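Local coordinates for CD180 antigen (Mus musculus, PDB 3T6Q), which may cooperate with MD-1 and TLR4 in the innate immune response of B cells to bacterial lipopolysaccharide, leading to NF-kappa-B activation, at residues A[16-21]-A[37-42]; A[43-48]-A[65-70]; A[85-90]-A[109-114]. One frame throughout, in Å; residues are numbered along the deposited sequence.

Contact 1 (A[16-21]-A[37-42])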
# COMPACT_ATOMS: atom_id res chain seq x y z
N THR A 16 19.12 -14.99 -23.86
CA THR A 16 18.40 -15.00 -22.56
C THR A 16 19.34 -15.05 -21.40
O THR A 16 20.12 -15.98 -21.27
CB THR A 16 17.46 -16.20 -22.46
OG1 THR A 16 16.50 -16.09 -23.50
CG2 THR A 16 16.72 -16.25 -21.10
N TYR A 17 19.25 -14.04 -20.53
CA TYR A 17 20.16 -13.92 -19.40
C TYR A 17 19.37 -13.74 -18.11
O TYR A 17 18.39 -12.96 -18.07
CB TYR A 17 21.18 -12.79 -19.63
CG TYR A 17 22.14 -13.16 -20.74
CD1 TYR A 17 23.33 -13.84 -20.47
CD2 TYR A 17 21.81 -12.90 -22.08
CE1 TYR A 17 24.18 -14.22 -21.49
CE2 TYR A 17 22.65 -13.27 -23.11
CZ TYR A 17 23.83 -13.93 -22.81
OH TYR A 17 24.64 -14.31 -23.85
N ASN A 18 19.76 -14.52 -17.10
CA ASN A 18 19.23 -14.38 -15.76
C ASN A 18 20.26 -13.73 -14.83
O ASN A 18 21.25 -14.35 -14.46
CB ASN A 18 18.82 -15.74 -15.21
CG ASN A 18 18.10 -15.63 -13.88
OD1 ASN A 18 18.51 -14.89 -12.99
ND2 ASN A 18 17.01 -16.34 -13.76
N CYS A 19 20.02 -12.48 -14.48
CA CYS A 19 20.88 -11.73 -13.57
C CYS A 19 20.21 -11.50 -12.21
O CYS A 19 20.57 -10.55 -11.50
CB CYS A 19 21.19 -10.37 -14.16
SG CYS A 19 21.51 -10.42 -15.93
N GLU A 20 19.26 -12.35 -11.84
CA GLU A 20 18.50 -12.15 -10.59
C GLU A 20 19.41 -12.22 -9.38
O GLU A 20 20.33 -13.04 -9.35
CB GLU A 20 17.43 -13.23 -10.42
CG GLU A 20 16.31 -13.19 -11.43
CD GLU A 20 15.28 -14.27 -11.18
OE1 GLU A 20 15.68 -15.45 -10.99
OE2 GLU A 20 14.07 -13.95 -11.15
N ASN A 21 19.15 -11.37 -8.39
CA ASN A 21 19.82 -11.46 -7.08
C ASN A 21 21.29 -11.17 -7.03
O ASN A 21 21.96 -11.63 -6.11
CB ASN A 21 19.65 -12.85 -6.47
CG ASN A 21 18.28 -13.08 -5.95
OD1 ASN A 21 17.75 -12.24 -5.23
ND2 ASN A 21 17.68 -14.22 -6.31
N CYS A 37 15.68 -11.57 -23.83
CA CYS A 37 14.95 -11.88 -22.59
C CYS A 37 15.85 -11.70 -21.38
O CYS A 37 16.76 -12.49 -21.16
CB CYS A 37 14.36 -13.30 -22.63
SG CYS A 37 13.33 -13.65 -24.08
N LEU A 38 15.58 -10.64 -20.60
CA LEU A 38 16.40 -10.25 -19.47
C LEU A 38 15.60 -10.37 -18.15
O LEU A 38 14.61 -9.67 -17.94
CB LEU A 38 16.92 -8.81 -19.65
CG LEU A 38 18.01 -8.45 -18.60
CD1 LEU A 38 19.15 -9.45 -18.61
CD2 LEU A 38 18.53 -7.03 -18.75
N GLU A 39 16.06 -11.27 -17.28
CA GLU A 39 15.44 -11.50 -15.95
C GLU A 39 16.34 -10.77 -15.00
O GLU A 39 17.45 -11.23 -14.69
CB GLU A 39 15.44 -13.01 -15.68
CG GLU A 39 14.91 -13.77 -16.89
CD GLU A 39 14.87 -15.27 -16.71
OE1 GLU A 39 15.42 -15.79 -15.72
OE2 GLU A 39 14.28 -15.95 -17.57
N PHE A 40 15.90 -9.61 -14.56
CA PHE A 40 16.76 -8.75 -13.77
C PHE A 40 16.20 -8.53 -12.34
O PHE A 40 16.57 -7.55 -11.69
CB PHE A 40 16.91 -7.41 -14.52
CG PHE A 40 18.24 -6.71 -14.28
CD1 PHE A 40 18.32 -5.59 -13.46
CD2 PHE A 40 19.40 -7.16 -14.89
CE1 PHE A 40 19.55 -4.95 -13.23
CE2 PHE A 40 20.63 -6.54 -14.68
CZ PHE A 40 20.70 -5.42 -13.84
N SER A 41 15.33 -9.42 -11.88
CA SER A 41 14.68 -9.22 -10.58
C SER A 41 15.66 -9.21 -9.43
O SER A 41 16.72 -9.84 -9.49
CB SER A 41 13.60 -10.26 -10.30
OG SER A 41 14.13 -11.57 -10.34
N PHE A 42 15.29 -8.49 -8.38
CA PHE A 42 16.02 -8.46 -7.11
C PHE A 42 17.41 -7.84 -7.25
O PHE A 42 18.36 -8.27 -6.59
CB PHE A 42 16.11 -9.85 -6.46
CG PHE A 42 14.75 -10.44 -6.09
CD1 PHE A 42 14.15 -11.40 -6.89
CD2 PHE A 42 14.08 -10.04 -4.93
CE1 PHE A 42 12.92 -11.95 -6.56
CE2 PHE A 42 12.86 -10.61 -4.58
CZ PHE A 42 12.26 -11.54 -5.40
O HOH W 1 14.05 -12.09 -13.07
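Glu39 lies beside Asn18 on two parallel strands, 16-18 and 37-39. Its CB and CG each stand 3.8 Å from Tyr17 O, which accepts the hydrogen bond of Glu39 N. With CG beside the backbone N (chi1 -48°), the side chain crosses that of Asn18 at about a right angle. CD lies 3.8 Å from Asn18 ND2, OE1 comes to 2.6 Å from the same nitrogen, and OE2 has a long, weak ion pair with Lys11 of strand 9-12. Asparagine suits position 18 because its short amide serves the turn that follows: OD1 accepts from Glu20 N at 2.9 Å, an Asx turn, and ND2 donates to Glu20 OE1 at 3.2 Å, meeting it from above the carboxylate plane. Leu38 lies on the other face, with Tyr17; just past the strands Cys19 and Phe40 add to the packing. Leu38 CD1 touches Cys19 SG at 3.7 Å, Cys19 CB meets Phe40 CD2, and a disulfide ties the sulfur to Cys8. Asn21 N still bonds Ser41 O at 3.1 Å. Outside the two segments, Glu20 OE2 pairs with a basic side chain of the chain of another protein. Polar Thr16, Asn18 and Glu39 on one face and Leu38 on the other, with Phe40 following in the turn, are characteristic of a leucine-rich-repeat solenoid, here at the join between its N-terminal cap and LRR 1.

Contact 2 (A[43-48]-A[65-70])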
# COMPACT_ATOMS: atom_id res chain seq x y z
N ASN A 43 17.52 -6.82 -8.10
CA ASN A 43 18.74 -6.03 -8.13
C ASN A 43 18.46 -4.68 -7.50
O ASN A 43 17.51 -4.57 -6.68
CB ASN A 43 19.31 -5.97 -9.56
CG ASN A 43 19.89 -7.30 -10.00
OD1 ASN A 43 19.39 -7.95 -10.94
ND2 ASN A 43 20.91 -7.75 -9.28
N VAL A 44 19.27 -3.67 -7.82
CA VAL A 44 19.19 -2.40 -7.08
C VAL A 44 19.31 -1.21 -8.02
O VAL A 44 20.44 -0.77 -8.33
CB VAL A 44 20.28 -2.28 -5.99
CG1 VAL A 44 20.02 -1.03 -5.15
CG2 VAL A 44 20.31 -3.52 -5.10
N LEU A 45 18.16 -0.65 -8.41
CA LEU A 45 18.07 0.42 -9.42
C LEU A 45 17.23 1.60 -8.94
O LEU A 45 16.10 1.79 -9.38
CB LEU A 45 17.50 -0.15 -10.73
CG LEU A 45 18.26 -1.32 -11.34
CD1 LEU A 45 17.36 -1.87 -12.44
CD2 LEU A 45 19.63 -0.95 -11.92
N PRO A 46 17.78 2.44 -8.03
CA PRO A 46 16.93 3.42 -7.35
C PRO A 46 16.25 4.36 -8.34
O PRO A 46 15.09 4.74 -8.14
CB PRO A 46 17.95 4.16 -6.43
CG PRO A 46 18.94 3.11 -6.12
CD PRO A 46 19.12 2.35 -7.41
N THR A 47 16.93 4.70 -9.44
CA THR A 47 16.25 5.46 -10.51
C THR A 47 16.58 4.76 -11.81
O THR A 47 17.67 4.22 -11.95
CB THR A 47 16.74 6.92 -10.63
OG1 THR A 47 18.11 6.91 -11.04
CG2 THR A 47 16.63 7.71 -9.30
N ILE A 48 15.64 4.73 -12.74
CA ILE A 48 15.92 4.27 -14.09
C ILE A 48 15.54 5.46 -14.98
O ILE A 48 14.65 6.30 -14.64
CB ILE A 48 15.21 2.92 -14.46
CG1 ILE A 48 13.66 3.05 -14.29
CG2 ILE A 48 15.75 1.81 -13.56
CD1 ILE A 48 12.89 1.76 -14.66
N THR A 65 11.22 -6.94 -11.42
CA THR A 65 10.56 -7.27 -10.14
C THR A 65 11.44 -6.94 -8.95
O THR A 65 12.60 -7.35 -8.90
CB THR A 65 10.21 -8.77 -10.08
OG1 THR A 65 9.19 -9.05 -11.02
CG2 THR A 65 9.75 -9.19 -8.65
N ARG A 66 10.90 -6.16 -8.01
CA ARG A 66 11.58 -5.86 -6.76
C ARG A 66 13.07 -5.43 -6.95
O ARG A 66 14.00 -6.06 -6.40
CB ARG A 66 11.43 -6.99 -5.72
CG ARG A 66 11.92 -6.55 -4.32
CD ARG A 66 11.43 -7.35 -3.13
NE ARG A 66 10.00 -7.14 -2.92
CZ ARG A 66 9.46 -6.26 -2.09
NH1 ARG A 66 8.16 -6.17 -2.02
NH2 ARG A 66 10.22 -5.46 -1.35
N CYS A 67 13.26 -4.38 -7.75
CA CYS A 67 14.60 -3.81 -8.01
C CYS A 67 14.84 -2.52 -7.24
O CYS A 67 15.76 -1.77 -7.56
CB CYS A 67 14.81 -3.57 -9.52
SG CYS A 67 15.29 -5.12 -10.29
N GLN A 68 14.00 -2.23 -6.25
CA GLN A 68 14.13 -1.00 -5.45
C GLN A 68 14.06 0.28 -6.31
O GLN A 68 14.69 1.30 -6.00
CB GLN A 68 15.40 -1.08 -4.58
CG GLN A 68 15.32 -2.19 -3.55
CD GLN A 68 16.61 -2.37 -2.77
OE1 GLN A 68 17.18 -3.45 -2.75
NE2 GLN A 68 17.08 -1.31 -2.14
N ILE A 69 13.25 0.26 -7.37
CA ILE A 69 13.11 1.41 -8.25
C ILE A 69 12.11 2.40 -7.66
O ILE A 69 10.97 2.03 -7.41
CB ILE A 69 12.61 0.98 -9.65
CG1 ILE A 69 13.62 0.03 -10.28
CG2 ILE A 69 12.37 2.21 -10.52
CD1 ILE A 69 12.96 -0.81 -11.41
N TYR A 70 12.56 3.63 -7.39
CA TYR A 70 11.70 4.72 -6.92
C TYR A 70 11.31 5.67 -8.03
O TYR A 70 10.29 6.33 -7.91
CB TYR A 70 12.42 5.52 -5.81
CG TYR A 70 12.60 4.70 -4.53
CD1 TYR A 70 11.66 4.77 -3.51
CD2 TYR A 70 13.70 3.84 -4.37
CE1 TYR A 70 11.82 4.03 -2.32
CE2 TYR A 70 13.84 3.06 -3.20
CZ TYR A 70 12.90 3.17 -2.18
OH TYR A 70 13.03 2.44 -1.00
O HOH W 2 16.17 -5.96 -4.70
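Cys67 meets Asn43 where the turns of LRR 1 and LRR 2 stack in the leucine-rich-repeat solenoid. Both occupy the position of the repeat, two residues before the next inward aliphatic, that is usually asparagine and sometimes cysteine. Three hydrogen bonds join the segments. Cys67 serves twice: its carbonyl O takes Leu45 N at 2.8 Å, and its SG accepts from Asn43 N at 3.6 Å, a length suited to sulfur. The third runs from Tyr70 N to Pro46 O, which also lies at the edge of the Tyr70 ring. In the next rung the side-chain oxygen Asn91 OD1 takes both Cys67 N and Ile69 N. CA-H...O contacts fill in between, among them Pro46 CA to Gln68 O at 3.4 Å; proline, lacking an N-H, can still contribute its CA and its carbonyl. Apolar packing completes the join on the core side, where branched aliphatics fit closely against neighbouring turns: Leu45 CB rests 3.9 Å from Ile69 CG1. Ile48 crosses Ile69 at about a right angle; its CG1, held between the backbone N and the carbonyl carbon (chi1 57°), comes to 4.1 Å from Ile69 CG2.

Contact 3 (A[85-90]-A[109-114])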
# COMPACT_ATOMS: atom_id res chain seq x y z
N THR A 85 6.70 -7.76 -23.02
CA THR A 85 6.30 -7.90 -21.58
C THR A 85 7.24 -7.05 -20.77
O THR A 85 8.46 -7.12 -20.95
CB THR A 85 6.40 -9.37 -21.13
OG1 THR A 85 5.44 -10.12 -21.87
CG2 THR A 85 6.10 -9.58 -19.59
N LEU A 86 6.69 -6.21 -19.90
CA LEU A 86 7.54 -5.47 -18.96
C LEU A 86 7.01 -5.73 -17.53
O LEU A 86 5.82 -5.60 -17.30
CB LEU A 86 7.42 -3.99 -19.30
CG LEU A 86 8.11 -3.01 -18.30
CD1 LEU A 86 9.58 -3.32 -18.22
CD2 LEU A 86 7.78 -1.58 -18.71
N VAL A 87 7.87 -6.17 -16.62
CA VAL A 87 7.41 -6.49 -15.25
C VAL A 87 8.04 -5.48 -14.27
O VAL A 87 9.25 -5.49 -14.09
CB VAL A 87 7.85 -7.89 -14.84
CG1 VAL A 87 7.23 -8.31 -13.49
CG2 VAL A 87 7.48 -8.94 -15.91
N LEU A 88 7.22 -4.61 -13.68
CA LEU A 88 7.72 -3.61 -12.69
C LEU A 88 7.18 -3.88 -11.29
O LEU A 88 7.15 -3.00 -10.42
CB LEU A 88 7.33 -2.18 -13.14
CG LEU A 88 8.32 -1.69 -14.24
CD1 LEU A 88 7.63 -0.57 -15.01
CD2 LEU A 88 9.67 -1.23 -13.66
N THR A 89 6.68 -5.09 -11.12
CA THR A 89 6.07 -5.53 -9.87
C THR A 89 6.98 -5.29 -8.65
O THR A 89 8.18 -5.55 -8.73
CB THR A 89 5.73 -7.02 -10.00
OG1 THR A 89 4.66 -7.12 -10.97
CG2 THR A 89 5.23 -7.60 -8.63
N ALA A 90 6.38 -4.83 -7.55
CA ALA A 90 7.02 -4.75 -6.23
C ALA A 90 8.17 -3.71 -6.17
O ALA A 90 9.15 -3.90 -5.42
CB ALA A 90 7.50 -6.11 -5.73
N HIS A 109 1.89 -6.82 -22.52
CA HIS A 109 1.58 -7.22 -21.12
C HIS A 109 2.43 -6.40 -20.18
O HIS A 109 3.66 -6.34 -20.30
CB HIS A 109 1.90 -8.70 -20.93
CG HIS A 109 1.40 -9.58 -22.08
ND1 HIS A 109 0.10 -9.81 -22.30
CD2 HIS A 109 2.10 -10.25 -23.10
CE1 HIS A 109 -0.05 -10.63 -23.40
NE2 HIS A 109 1.18 -10.89 -23.88
N LEU A 110 1.78 -5.77 -19.23
CA LEU A 110 2.50 -4.90 -18.30
C LEU A 110 2.07 -5.32 -16.89
O LEU A 110 0.87 -5.41 -16.62
CB LEU A 110 2.15 -3.43 -18.56
CG LEU A 110 2.66 -2.37 -17.56
CD1 LEU A 110 4.16 -2.38 -17.55
CD2 LEU A 110 2.18 -0.98 -17.94
N PHE A 111 3.06 -5.58 -16.03
CA PHE A 111 2.80 -5.95 -14.60
C PHE A 111 3.25 -4.79 -13.71
O PHE A 111 4.43 -4.35 -13.73
CB PHE A 111 3.56 -7.21 -14.27
CG PHE A 111 3.10 -8.42 -15.08
CD1 PHE A 111 2.22 -9.36 -14.53
CD2 PHE A 111 3.46 -8.55 -16.45
CE1 PHE A 111 1.79 -10.48 -15.27
CE2 PHE A 111 2.99 -9.64 -17.21
CZ PHE A 111 2.16 -10.61 -16.61
N PHE A 112 2.31 -4.27 -12.97
CA PHE A 112 2.54 -3.12 -12.08
C PHE A 112 2.00 -3.48 -10.68
O PHE A 112 1.45 -2.65 -9.98
CB PHE A 112 1.81 -1.90 -12.64
CG PHE A 112 2.71 -0.73 -12.87
CD1 PHE A 112 2.69 0.35 -11.98
CD2 PHE A 112 3.54 -0.68 -13.99
CE1 PHE A 112 3.51 1.45 -12.19
CE2 PHE A 112 4.36 0.43 -14.21
CZ PHE A 112 4.35 1.47 -13.30
N ILE A 113 2.21 -4.74 -10.28
CA ILE A 113 1.65 -5.27 -9.03
C ILE A 113 2.40 -4.69 -7.81
O ILE A 113 3.63 -4.60 -7.79
CB ILE A 113 1.70 -6.84 -9.08
CG1 ILE A 113 0.72 -7.37 -10.15
CG2 ILE A 113 1.41 -7.49 -7.71
CD1 ILE A 113 1.01 -8.80 -10.62
N GLN A 114 1.65 -4.34 -6.76
CA GLN A 114 2.26 -3.93 -5.50
C GLN A 114 3.38 -2.91 -5.78
O GLN A 114 4.55 -3.08 -5.38
CB GLN A 114 2.77 -5.09 -4.65
CG GLN A 114 2.90 -4.70 -3.16
CD GLN A 114 3.40 -5.85 -2.29
OE1 GLN A 114 4.54 -6.28 -2.44
NE2 GLN A 114 2.55 -6.33 -1.37
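The side chain of Phe111 meets four residues of segment 85-90. Its CB sits 3.5 Å from Thr89 OG1 and 3.9 Å from Val87 CG1. CG stands beside the backbone N (chi1 -63°). In the ring, CD2 lies near Val87 CG2, CE2 meets Thr85 CG2 at 3.9 Å, and Leu86 O lies at the edge, in plane. Beta-branched Thr85 and Val87 suit strand 85-87, offering methyls to the aromatic while keeping the backbone extended. On the other face, Leu86 and Leu110 run side by side, CD2 of the first 3.9 Å from CD1 of the second. Farther along, Leu88 CD1 touches Phe112 CE2 at 3.5 Å, an aromatic filling a core position next to a leucine.

The backbone sets this register. Strands 85-87 and 109-111 are parallel within 2°, and Leu86 uses both its N-H and its C=O, donating to His109 O and accepting from Phe111 N. Leu88 N continues the ladder to Phe111 O at 2.8 Å. Beyond the strands Ala90 N bonds Ile113 O, also at 2.8 Å, and the Thr89 hydroxyl, OG1, accepts a weak hydrogen bond from Ile113 N.

A second shell of bonds surrounds them. His109 ND1 is hydrogen-bonded to Ser133, and Asn91 and Asn139 donate to the carbonyls of Leu88 and Phe112 respectively. Separately, Gln114 OE1 bonds the backbone of the chain of another protein. The pair belongs to LRR 3 and LRR 4: strand 61-63 bonds to strand 85-87 on one flank, while on the other strand 133-135 follows, with Tyr135 stacked on Phe111 and Leu134 against Leu110.

In the fold
From the N terminus, contact 1 closes the first loop, bringing the N-terminal cap strand against LRR 1 across fifteen intervening residues. The chain runs directly on into contact 2, which closes the next loop by laying the turn after strand 61-63 on that of LRR 1. Contact 3 then joins LRR 3 to LRR 4. The three loops follow in series; none nests in or crosses another. Neighbouring contacts also touch in space: a probable hydrogen bond from Phe42 N to Thr65 O ties contact 1 to contact 2, and one from Arg66 N to Thr89 O ties contact 2 to contact 3. Together they span the first turns of the solenoid, from cap to fourth repeat.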